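Local coordinates for gamma-glutamyltransferase 1 Threonine peptidase. MEROPS family T03 (Pseudomonas nitroreducens, PDB 7D9E) that transfers gamma-glutamyl groups from glutathione and related donors to amino acids or water, as a gamma-glutamyltranspeptidase of the N-terminal-nucleophile type, at the interface of chains A and B. Coordinates in Å, arbitrary orientation; residue numbers count along the deposited sequence, not the author numbering. Chains: chain A, Gamma-glutamyltransferase 1 Threonine peptidase. MEROPS family T03; chain B, Gamma-glutamyltransferase 1 Threonine peptidase. MEROPS family T03.

Contact 1: the interface of chains A and B. Residues chain A 35, 68, 71-72; chain B 1-2, 166, 186.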
ATOM      1  N   PRO A  35      11.645   4.502  -1.594  1.00 15.82           N
ATOM      2  CA  PRO A  35      11.207   4.742  -2.979  1.00 17.21           C
ATOM      3  C   PRO A  35      11.852   5.929  -3.645  1.00 18.64           C
ATOM      4  O   PRO A  35      11.629   6.124  -4.850  1.00 16.77           O
ATOM      5  CB  PRO A  35       9.703   4.944  -2.838  1.00 16.81           C
ATOM      6  CG  PRO A  35       9.549   5.560  -1.467  1.00 17.65           C
ATOM      7  CD  PRO A  35      10.575   4.801  -0.621  1.00 16.99           C
ATOM      8  N   TYR A  68       7.803  12.956  -2.107  1.00 15.11           N
ATOM      9  CA  TYR A  68       7.217  11.956  -2.986  1.00 15.06           C
ATOM     10  C   TYR A  68       5.690  12.279  -2.791  1.00 17.22           C
ATOM     11  O   TYR A  68       4.912  11.393  -2.421  1.00 15.72           O
ATOM     12  CB  TYR A  68       7.483  10.603  -2.419  1.00 16.87           C
ATOM     13  CG  TYR A  68       7.432   9.418  -3.366  1.00 13.93           C
ATOM     14  CD1 TYR A  68       8.577   9.080  -4.052  1.00 14.42           C
ATOM     15  CD2 TYR A  68       6.271   8.801  -3.743  1.00 19.23           C
ATOM     16  CE1 TYR A  68       8.619   8.022  -4.920  1.00 17.35           C
ATOM     17  CE2 TYR A  68       6.289   7.751  -4.675  1.00 21.76           C
ATOM     18  CZ  TYR A  68       7.478   7.386  -5.258  1.00 17.24           C
ATOM     19  OH  TYR A  68       7.569   6.372  -6.192  1.00 18.44           O
ATOM     20  N   ALA A  71       2.313  10.218  -3.246  1.00 15.97           N
ATOM     21  CA  ALA A  71       1.915   9.097  -2.408  1.00 14.55           C
ATOM     22  C   ALA A  71       2.333   9.250  -0.950  1.00 15.63           C
ATOM     23  O   ALA A  71       1.513   9.042  -0.055  1.00 15.98           O
ATOM     24  CB  ALA A  71       2.464   7.789  -2.984  1.00 16.96           C
ATOM     25  N   GLY A  72       3.593   9.602  -0.693  1.00 14.54           N
ATOM     26  CA  GLY A  72       3.966   9.985   0.656  1.00 17.82           C
ATOM     27  C   GLY A  72       3.137  11.169   1.095  1.00 14.54           C
ATOM     28  O   GLY A  72       2.770  12.015   0.278  1.00 14.95           O
TER
ATOM     29  N   THR B   1       0.040   5.150  -3.560  1.00 22.31           N
ATOM     30  CA  THR B   1       0.779   4.375  -2.583  1.00 18.09           C
ATOM     31  C   THR B   1       2.288   4.424  -2.808  1.00 16.82           C
ATOM     32  O   THR B   1       2.774   4.514  -3.946  1.00 17.10           O
ATOM     33  CB  THR B   1       0.356   2.885  -2.622  1.00 17.50           C
ATOM     34  OG1 THR B   1      -1.078   2.752  -2.537  1.00 21.27           O
ATOM     35  CG2 THR B   1       1.019   2.087  -1.523  1.00 18.78           C
ATOM     36  N   THR B   2       3.030   4.360  -1.708  1.00 15.82           N
ATOM     37  CA  THR B   2       4.452   4.033  -1.760  1.00 15.51           C
ATOM     38  C   THR B   2       4.776   3.186  -0.541  1.00 14.79           C
ATOM     39  O   THR B   2       3.979   3.076   0.391  1.00 15.76           O
ATOM     40  CB  THR B   2       5.324   5.282  -1.865  1.00 17.24           C
ATOM     41  OG1 THR B   2       6.653   4.903  -2.203  1.00 20.38           O
ATOM     42  CG2 THR B   2       5.353   6.097  -0.578  1.00 19.01           C
ATOM     43  N   ASP B 166       6.319  -1.460  -7.149  1.00 15.48           N
ATOM     44  CA  ASP B 166       7.567  -0.761  -6.844  1.00 15.17           C
ATOM     45  C   ASP B 166       8.063  -1.371  -5.530  1.00 15.54           C
ATOM     46  O   ASP B 166       8.005  -0.754  -4.457  1.00 17.49           O
ATOM     47  CB  ASP B 166       7.383   0.745  -6.820  1.00 17.17           C
ATOM     48  CG  ASP B 166       8.698   1.496  -6.715  1.00 24.82           C
ATOM     49  OD1 ASP B 166       9.768   0.905  -6.956  1.00 28.14           O
ATOM     50  OD2 ASP B 166       8.649   2.711  -6.456  1.00 26.59           O
ATOM     51  N   ARG B 186      12.192   4.670  -8.837  1.00 15.64           N
ATOM     52  CA  ARG B 186      13.378   5.489  -8.616  1.00 15.46           C
ATOM     53  C   ARG B 186      13.932   5.291  -7.209  1.00 16.18           C
ATOM     54  O   ARG B 186      14.651   6.144  -6.676  1.00 19.06           O
ATOM     55  CB  ARG B 186      13.065   6.956  -8.909  1.00 19.10           C
ATOM     56  CG  ARG B 186      12.099   7.615  -7.922  1.00 18.14           C
ATOM     57  CD  ARG B 186      11.866   9.042  -8.363  1.00 21.18           C
ATOM     58  NE  ARG B 186      10.925   9.817  -7.553  1.00 19.93           N
ATOM     59  CZ  ARG B 186       9.596   9.803  -7.673  1.00 17.95           C
ATOM     60  NH1 ARG B 186       8.991   9.014  -8.533  1.00 20.11           N
ATOM     61  NH2 ARG B 186       8.884  10.591  -6.889  1.00 19.81           N
TER
HETATM   62  O   HOH W   1      10.028   4.967  -6.660  1.00 18.78           O
HETATM   63  O   HOH W   2       6.602   3.935  -4.788  1.00 22.42           O
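Two waters meet the phenol OH of A:Tyr68 in this N-terminal-nucleophile enzyme of peptidase family T03, and both also reach the carboxylate OD2 of B:Asp166, across from it. Water 1 lies 2.9 Å from A:Tyr68 OH. It is 2.7 Å from B:Asp166 OD2; the carbonyl O of A:Pro35 and the backbone N of B:Arg186 also hold it, the N-H pointing at it with 162° at the hydrogen. Water 2 joins the same OH and OD2 to the hydroxyl of B:Thr2, 2.8 Å from B:Thr2 OG1. The network thus reaches the residue after the catalytic nucleophile B:Thr1. The B:Thr2 hydroxyl points to the water because OG1 stands opposite the backbone N (chi1 -167°), which leaves CG2 on the side of A:Ala71 and A:Gly72. One face of the A:Tyr68 ring carries the guanidinium of B:Arg186, nearly parallel at 13°, with NH2 3.7 Å from the ring centroid in a cation-pi contact. The extended arginine side chain brings this group over the CD1-CE1 rim. On the opposite side of the ring plane, offset beyond the rim, B:Thr2 CB lies 3.9 Å from A:Tyr68 CE2. The methyl CB of A:Ala71 rests 3.4 Å from the carbonyl carbon C of B:Thr1, packing against the nucleophile's main chain.

Contact 2: the interface of chains A and B. Residues chain A 53-54, 56-57, 80, 82; chain B 4, 6, 14.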
ATOM      1  N   ALA A  53      14.875   1.413  14.075  1.00 25.66           N
ATOM      2  CA  ALA A  53      14.147   1.336  12.819  1.00 21.28           C
ATOM      3  C   ALA A  53      12.906   2.212  12.852  1.00 21.14           C
ATOM      4  O   ALA A  53      12.494   2.741  11.818  1.00 21.69           O
ATOM      5  CB  ALA A  53      13.762  -0.109  12.491  1.00 22.92           C
ATOM      6  N   VAL A  54      12.289   2.370  14.024  1.00 20.95           N
ATOM      7  CA  VAL A  54      11.078   3.176  14.112  1.00 21.72           C
ATOM      8  C   VAL A  54      11.419   4.659  14.026  1.00 22.12           C
ATOM      9  O   VAL A  54      10.737   5.419  13.326  1.00 21.22           O
ATOM     10  CB  VAL A  54      10.282   2.831  15.383  1.00 23.42           C
ATOM     11  CG1 VAL A  54       9.127   3.809  15.562  1.00 24.51           C
ATOM     12  CG2 VAL A  54       9.783   1.392  15.313  1.00 23.76           C
ATOM     13  N   ALA A  56      13.895   5.832  12.409  1.00 22.07           N
ATOM     14  CA  ALA A  56      14.225   6.050  11.012  1.00 20.25           C
ATOM     15  C   ALA A  56      12.968   6.067  10.158  1.00 19.85           C
ATOM     16  O   ALA A  56      12.856   6.862   9.215  1.00 19.64           O
ATOM     17  CB  ALA A  56      15.182   4.963  10.538  1.00 21.69           C
ATOM     18  N   ALA A  57      12.001   5.210  10.488  1.00 19.82           N
ATOM     19  CA  ALA A  57      10.755   5.171   9.730  1.00 21.72           C
ATOM     20  C   ALA A  57       9.963   6.464   9.870  1.00 17.98           C
ATOM     21  O   ALA A  57       9.385   6.950   8.890  1.00 18.32           O
ATOM     22  CB  ALA A  57       9.919   3.970  10.163  1.00 18.52           C
ATOM     23  N   MET A  80       1.571  -0.029   9.086  1.00 14.86           N
ATOM     24  CA  MET A  80       2.964  -0.328   9.434  1.00 14.75           C
ATOM     25  C   MET A  80       3.021  -1.698  10.077  1.00 15.36           C
ATOM     26  O   MET A  80       2.308  -1.962  11.050  1.00 18.12           O
ATOM     27  CB  MET A  80       3.530   0.769  10.324  1.00 19.52           C
ATOM     28  CG  MET A  80       5.050   0.783  10.504  1.00 21.44           C
ATOM     29  SD  MET A  80       5.580   1.801  11.884  1.00 22.02           S
ATOM     30  CE  MET A  80       5.191   3.416  11.273  1.00 25.45           C
ATOM     31  N   LEU A  82       5.675  -4.197  11.998  1.00 18.77           N
ATOM     32  CA  LEU A  82       6.908  -4.025  12.739  1.00 18.91           C
ATOM     33  C   LEU A  82       7.348  -5.344  13.352  1.00 19.62           C
ATOM     34  O   LEU A  82       6.533  -6.202  13.697  1.00 19.71           O
ATOM     35  CB  LEU A  82       6.737  -3.021  13.902  1.00 20.37           C
ATOM     36  CG  LEU A  82       6.230  -1.614  13.597  1.00 19.41           C
ATOM     37  CD1 LEU A  82       4.731  -1.524  13.641  1.00 21.23           C
ATOM     38  CD2 LEU A  82       6.844  -0.616  14.582  1.00 24.03           C
TER
ATOM     39  N   PHE B   4       8.214   1.756   2.040  1.00 14.63           N
ATOM     40  CA  PHE B   4       9.626   1.668   2.400  1.00 14.17           C
ATOM     41  C   PHE B   4       9.822   0.594   3.459  1.00 14.64           C
ATOM     42  O   PHE B   4       8.906   0.242   4.218  1.00 14.94           O
ATOM     43  CB  PHE B   4      10.210   3.022   2.842  1.00 16.76           C
ATOM     44  CG  PHE B   4       9.581   3.626   4.058  1.00 16.95           C
ATOM     45  CD1 PHE B   4       9.999   3.270   5.338  1.00 17.92           C
ATOM     46  CD2 PHE B   4       8.606   4.588   3.937  1.00 17.75           C
ATOM     47  CE1 PHE B   4       9.452   3.847   6.453  1.00 19.34           C
ATOM     48  CE2 PHE B   4       8.035   5.164   5.063  1.00 15.69           C
ATOM     49  CZ  PHE B   4       8.455   4.797   6.307  1.00 17.24           C
ATOM     50  N   ILE B   6      12.826  -0.865   6.391  1.00 16.78           N
ATOM     51  CA  ILE B   6      13.989  -0.509   7.197  1.00 16.84           C
ATOM     52  C   ILE B   6      14.299  -1.649   8.156  1.00 17.96           C
ATOM     53  O   ILE B   6      13.396  -2.251   8.742  1.00 19.59           O
ATOM     54  CB  ILE B   6      13.779   0.795   7.991  1.00 18.38           C
ATOM     55  CG1 ILE B   6      13.568   1.977   7.026  1.00 18.65           C
ATOM     56  CG2 ILE B   6      14.936   1.096   8.892  1.00 19.57           C
ATOM     57  CD1 ILE B   6      12.977   3.209   7.675  1.00 20.10           C
ATOM     58  N   VAL B  14      10.937  -2.377  10.185  1.00 17.90           N
ATOM     59  CA  VAL B  14       9.705  -1.659   9.875  1.00 17.58           C
ATOM     60  C   VAL B  14       9.416  -1.820   8.388  1.00 17.96           C
ATOM     61  O   VAL B  14      10.294  -1.582   7.545  1.00 17.75           O
ATOM     62  CB  VAL B  14       9.790  -0.163  10.240  1.00 19.37           C
ATOM     63  CG1 VAL B  14       8.550   0.592   9.700  1.00 20.72           C
ATOM     64  CG2 VAL B  14       9.931   0.041  11.731  1.00 21.03           C
TER
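B:Val14 is wedged between helix 53-67 and strand 77-84 of chain A, and its two methyl groups divide the work. B:Val14 CG1, turned opposite the backbone N (chi1 171°), lies 3.6 Å from A:Met80 CG and 3.7 Å from A:Ala57 CB, so strand and helix are both touched by one methyl. B:Val14 CG2 points to the start of the helix, 3.8 Å from A:Val54 CG2 and close to the methyl of A:Ala53; the side chains of B:Val14 and A:Val54 cross at about a right angle. On the neighbouring strand 2-7, B:Ile6 CD1 sits over the helix backbone, 3.6 Å from A:Ala57 CA. The ring of B:Phe4 presents its edge to A:Ala57, whose methyl CB lies in the ring plane, 3.7 Å from B:Phe4 CE1. The small alanine side chains probably let the helix come this near the strands. The tight part is thus centred on A:Ala57, with A:Met80 closing on B:Val14 from the other side. The margins are looser: A:Ala56 CB and B:Ile6 CD1 are 4.0 Å apart, and A:Leu82 CD2 stays 4.3 Å from B:Val14 CG2, although A:Leu82 and B:Val14 are paired in an antiparallel beta bridge. Apolar packing of a chain A helix on a sheet built from both chains joins the two subunits in the layered core typical of N-terminal-nucleophile hydrolases, and probably steadies the strand that begins just after the nucleophile.

Contact 3: the interface of chains A and B. Residues chain A 262-264, 275; chain B 76-79.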
ATOM      1  N   LEU A 262       5.593 -15.433   7.943  1.00 21.29           N
ATOM      2  CA  LEU A 262       5.281 -14.149   7.333  1.00 18.53           C
ATOM      3  C   LEU A 262       4.287 -13.401   8.216  1.00 19.72           C
ATOM      4  O   LEU A 262       3.229 -13.935   8.550  1.00 22.51           O
ATOM      5  CB  LEU A 262       4.657 -14.345   5.945  1.00 20.07           C
ATOM      6  CG  LEU A 262       3.961 -13.172   5.245  1.00 21.90           C
ATOM      7  CD1 LEU A 262       4.885 -11.981   5.019  1.00 20.90           C
ATOM      8  CD2 LEU A 262       3.327 -13.670   3.935  1.00 21.72           C
ATOM      9  N   TYR A 263       4.619 -12.159   8.562  1.00 19.42           N
ATOM     10  CA  TYR A 263       3.721 -11.258   9.255  1.00 19.43           C
ATOM     11  C   TYR A 263       3.316 -10.175   8.276  1.00 16.89           C
ATOM     12  O   TYR A 263       4.171  -9.564   7.617  1.00 18.93           O
ATOM     13  CB  TYR A 263       4.437 -10.610  10.430  1.00 18.86           C
ATOM     14  CG  TYR A 263       4.765 -11.593  11.506  1.00 20.55           C
ATOM     15  CD1 TYR A 263       3.770 -12.140  12.315  1.00 20.72           C
ATOM     16  CD2 TYR A 263       6.072 -12.005  11.714  1.00 21.89           C
ATOM     17  CE1 TYR A 263       4.077 -13.043  13.312  1.00 22.32           C
ATOM     18  CE2 TYR A 263       6.390 -12.921  12.698  1.00 23.74           C
ATOM     19  CZ  TYR A 263       5.394 -13.441  13.495  1.00 23.83           C
ATOM     20  OH  TYR A 263       5.714 -14.347  14.486  1.00 26.73           O
ATOM     21  N   THR A 264       2.011  -9.959   8.146  1.00 18.24           N
ATOM     22  CA  THR A 264       1.517  -9.001   7.155  1.00 17.05           C
ATOM     23  C   THR A 264       0.217  -8.391   7.656  1.00 18.27           C
ATOM     24  O   THR A 264      -0.202  -8.622   8.790  1.00 20.30           O
ATOM     25  CB  THR A 264       1.410  -9.678   5.773  1.00 18.89           C
ATOM     26  OG1 THR A 264       1.163  -8.695   4.752  1.00 20.47           O
ATOM     27  CG2 THR A 264       0.338 -10.739   5.748  1.00 21.88           C
ATOM     28  N   LEU A 275      -2.821 -13.332   0.994  1.00 17.48           N
ATOM     29  CA  LEU A 275      -1.541 -14.041   1.019  1.00 16.99           C
ATOM     30  C   LEU A 275      -1.656 -15.397   1.705  1.00 16.89           C
ATOM     31  O   LEU A 275      -1.026 -16.364   1.269  1.00 19.34           O
ATOM     32  CB  LEU A 275      -0.449 -13.183   1.667  1.00 17.33           C
ATOM     33  CG  LEU A 275       0.041 -12.063   0.745  1.00 16.95           C
ATOM     34  CD1 LEU A 275       0.756 -10.985   1.516  1.00 18.09           C
ATOM     35  CD2 LEU A 275       0.955 -12.638  -0.319  1.00 20.54           C
TER
ATOM     36  N   PRO B  76       2.123  -4.392   3.834  1.00 14.32           N
ATOM     37  CA  PRO B  76       3.505  -4.326   4.332  1.00 14.33           C
ATOM     38  C   PRO B  76       3.815  -5.602   5.094  1.00 16.10           C
ATOM     39  O   PRO B  76       3.032  -6.042   5.933  1.00 16.94           O
ATOM     40  CB  PRO B  76       3.503  -3.110   5.255  1.00 14.79           C
ATOM     41  CG  PRO B  76       2.027  -2.905   5.624  1.00 16.38           C
ATOM     42  CD  PRO B  76       1.260  -3.355   4.426  1.00 16.08           C
ATOM     43  N   SER B  77       4.945  -6.219   4.771  1.00 15.48           N
ATOM     44  CA  SER B  77       5.216  -7.571   5.218  1.00 14.99           C
ATOM     45  C   SER B  77       6.629  -7.717   5.757  1.00 17.36           C
ATOM     46  O   SER B  77       7.566  -7.043   5.315  1.00 17.29           O
ATOM     47  CB  SER B  77       5.081  -8.506   3.999  1.00 18.20           C
ATOM     48  OG  SER B  77       3.733  -8.580   3.527  1.00 17.20           O
ATOM     49  N   ILE B  78       6.762  -8.650   6.698  1.00 16.93           N
ATOM     50  CA  ILE B  78       8.043  -9.046   7.271  1.00 17.61           C
ATOM     51  C   ILE B  78       8.047 -10.567   7.365  1.00 17.99           C
ATOM     52  O   ILE B  78       7.170 -11.162   7.998  1.00 21.05           O
ATOM     53  CB  ILE B  78       8.283  -8.436   8.664  1.00 18.66           C
ATOM     54  CG1 ILE B  78       8.188  -6.910   8.594  1.00 18.91           C
ATOM     55  CG2 ILE B  78       9.643  -8.902   9.224  1.00 19.82           C
ATOM     56  CD1 ILE B  78       8.333  -6.257   9.969  1.00 19.64           C
ATOM     57  N   VAL B  79       9.038 -11.202   6.749  1.00 18.61           N
ATOM     58  CA  VAL B  79       9.237 -12.632   6.907  1.00 18.48           C
ATOM     59  C   VAL B  79      10.321 -12.847   7.947  1.00 19.81           C
ATOM     60  O   VAL B  79      11.352 -12.155   7.941  1.00 20.37           O
ATOM     61  CB  VAL B  79       9.638 -13.330   5.590  1.00 18.94           C
ATOM     62  CG1 VAL B  79       9.638 -14.835   5.785  1.00 21.71           C
ATOM     63  CG2 VAL B  79       8.711 -12.920   4.480  1.00 20.81           C
TER
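B:Ser77, B:Ile78 and A:Tyr263 bury the most surface here, where strand 77-81 of chain B runs antiparallel to strand 260-264 of chain A. A:Tyr263 and B:Ile78 form a reciprocal pair: A:Tyr263 N donates to B:Ile78 O at 2.8 Å, and B:Ile78 N donates back to A:Tyr263 O at 2.9 Å. Both bonds are close to straight, with 176° and 166° at the hydrogen, and they fix the register of the strands. Beyond this pair, A:Tyr263 also lays its CB against the acceptor, 3.7 Å from B:Ile78 O. B:Ser77 adds a side-chain link to the backbone pairing. Its hydroxyl OG, standing opposite its own carbonyl carbon (chi1 -67°), meets the hydroxyl OG1 of A:Thr264 tip to tip at 2.8 Å; which of the two donates is not decided. The same OG1 makes a weak bond to B:Pro76 O. On the same face of the strand pair, A:Leu262 reaches across with CD1, packing 3.6 Å from B:Ser77 CB and, less closely, 4.0 Å from B:Val79 CG2. The serine is thereby gripped at two points, its hydroxyl by a threonine and its methylene by a leucine methyl. A:Leu262 and B:Val79 continue the antiparallel pairing. The site stitches the two chains together through a continuous intersubunit beta connection, which probably helps hold the heterodimer in shape.

The three sites lie along one interface between the two subunits: the centres of contact 1 and contact 2 are about 15 Å apart, those of contact 2 and contact 3 about 14 Å, and those of contact 1 and contact 3 about 19 Å. Strand 2-7 of chain B links contact 1 to contact 2, where it meets helix 53-67; A:Tyr68 of contact 1 directly follows that helix. Contact 3 uses other strands of both chains. Contact 1 relies on water bridges and a cation-pi contact, contact 2 on apolar packing and contact 3 on backbone pairing, as would suit subunits that arise from one precursor by self-cleavage and remain together.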